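Local coordinates for protein complement factor H (Bos taurus, PDB 6XZ6) that regulates the complement system as factor H and, through this sushi domain, is bound by the factor H receptor of Trypanosoma brucei, at residues K21-G24 / Q25-I28. Residues are numbered along the deposited sequence; the frame is centred on the assembly and turned at random.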
loop_
_atom_site.group_PDB
_atom_site.type_symbol
_atom_site.label_atom_id
_atom_site.label_comp_id
_atom_site.label_asym_id
_atom_site.label_seq_id
_atom_site.Cartn_x
_atom_site.Cartn_y
_atom_site.Cartn_z
ATOM N N LYS B 21 19.236 -17.263 24.252
ATOM C CA LYS B 21 20.366 -18.183 24.190
ATOM C C LYS B 21 20.048 -19.331 23.252
ATOM O O LYS B 21 18.920 -19.844 23.231
ATOM C CB LYS B 21 20.699 -18.728 25.594
ATOM C CG LYS B 21 22.112 -19.282 25.725
ATOM C CD LYS B 21 22.804 -18.788 26.995
ATOM C CE LYS B 21 23.662 -17.554 26.777
ATOM N NZ LYS B 21 22.874 -16.296 26.912
ATOM N N TYR B 22 21.066 -19.740 22.486
ATOM C CA TYR B 22 21.015 -20.832 21.514
ATOM C C TYR B 22 21.949 -21.940 21.966
ATOM O O TYR B 22 22.941 -21.688 22.644
ATOM C CB TYR B 22 21.411 -20.326 20.120
ATOM C CG TYR B 22 20.562 -19.171 19.644
ATOM C CD1 TYR B 22 20.809 -17.873 20.084
ATOM C CD2 TYR B 22 19.513 -19.370 18.749
ATOM C CE1 TYR B 22 20.012 -16.805 19.673
ATOM C CE2 TYR B 22 18.722 -18.304 18.316
ATOM C CZ TYR B 22 18.988 -17.022 18.775
ATOM O OH TYR B 22 18.259 -15.949 18.356
ATOM N N ARG B 23 21.617 -23.165 21.604
ATOM C CA ARG B 23 22.383 -24.356 21.986
ATOM C C ARG B 23 23.169 -24.826 20.764
ATOM O O ARG B 23 22.876 -24.387 19.656
ATOM C CB ARG B 23 21.419 -25.466 22.470
ATOM C CG ARG B 23 20.322 -25.003 23.454
ATOM C CD ARG B 23 20.620 -25.294 24.927
ATOM N NE ARG B 23 21.117 -26.657 25.155
ATOM C CZ ARG B 23 20.360 -27.754 25.177
ATOM N NH1 ARG B 23 20.912 -28.944 25.382
ATOM N NH2 ARG B 23 19.048 -27.670 24.990
ATOM N N GLY B 24 24.154 -25.690 20.962
ATOM C CA GLY B 24 24.941 -26.240 19.868
ATOM C C GLY B 24 24.065 -26.850 18.793
ATOM O O GLY B 24 23.055 -27.489 19.095
ATOM N N GLN B 25 24.410 -26.576 17.530
ATOM C CA GLN B 25 23.744 -27.030 16.298
ATOM C C GLN B 25 22.406 -26.294 16.003
ATOM O O GLN B 25 21.764 -26.602 14.998
ATOM C CB GLN B 25 23.589 -28.564 16.231
ATOM C CG GLN B 25 24.915 -29.344 16.245
ATOM C CD GLN B 25 25.920 -28.897 15.199
ATOM O OE1 GLN B 25 26.943 -28.282 15.524
ATOM N NE2 GLN B 25 25.653 -29.195 13.923
ATOM N N ASP B 26 22.042 -25.276 16.828
ATOM C CA ASP B 26 20.853 -24.444 16.606
ATOM C C ASP B 26 21.188 -23.519 15.452
ATOM O O ASP B 26 22.251 -22.884 15.460
ATOM C CB ASP B 26 20.480 -23.604 17.853
ATOM C CG ASP B 26 19.556 -24.252 18.897
ATOM O OD1 ASP B 26 19.405 -25.500 18.879
ATOM O OD2 ASP B 26 18.991 -23.507 19.740
ATOM N N LYS B 27 20.306 -23.475 14.442
ATOM C CA LYS B 27 20.484 -22.649 13.253
ATOM C C LYS B 27 19.615 -21.406 13.260
ATOM O O LYS B 27 18.407 -21.457 13.572
ATOM C CB LYS B 27 20.193 -23.439 11.958
ATOM C CG LYS B 27 21.250 -24.456 11.572
ATOM C CD LYS B 27 21.256 -24.727 10.096
ATOM C CE LYS B 27 21.624 -26.154 9.822
ATOM N NZ LYS B 27 20.406 -27.020 9.723
ATOM N N ILE B 28 20.231 -20.288 12.862
ATOM C CA ILE B 28 19.548 -19.026 12.611
ATOM C C ILE B 28 19.605 -18.789 11.078
ATOM O O ILE B 28 20.510 -19.292 10.413
ATOM C CB ILE B 28 20.078 -17.812 13.439
ATOM C CG1 ILE B 28 21.539 -17.413 13.083
ATOM C CG2 ILE B 28 19.915 -18.032 14.924
ATOM C CD1 ILE B 28 21.704 -16.258 12.087
#
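D26 N donates to R23 O across 3.1 Å, closing a type II beta turn that runs from R23 to D26. G24 and Q25 form the bend. G24, with no side chain, fits easily at the second place, and Q25 takes the third with a positive phi of 75°, a backbone shape that glycine adopts more readily. A second, weak bond ties the same two residues in the reverse sense: R23 N reaches D26 OD2 at 3.2 Å, in an almost straight line. Because the D26 carboxylate swings beside its own backbone N (chi1 -88°), it folds back across the mouth of the turn, and OD2 also comes to 3.8 Å from Y22 CA. Aspartate suits the place, being short enough to return to the backbone. With an alanine here, R23 N would probably be left without this acceptor, and the tie between the two ends of the turn reduced to the bond from D26 N to R23 O. Further along both arms, the methyl CG2 of I28 packs obliquely against the Y22 ring, 3.6 Å from CE2, the two side chains crossing at about a right angle. The branched, wholly apolar I28 suits this buried position, where it also touches P8 and W52. Y22 suits it twice over: its ring also meets W52 edge to face, and its hydroxyl is hydrogen-bonded to the backbone at P17 and L19. The turn thus links strand 22-23, paired with 4-5, to central strand 27-32, in the compact, disulfide-braced beta fold of a sushi (SCR) domain.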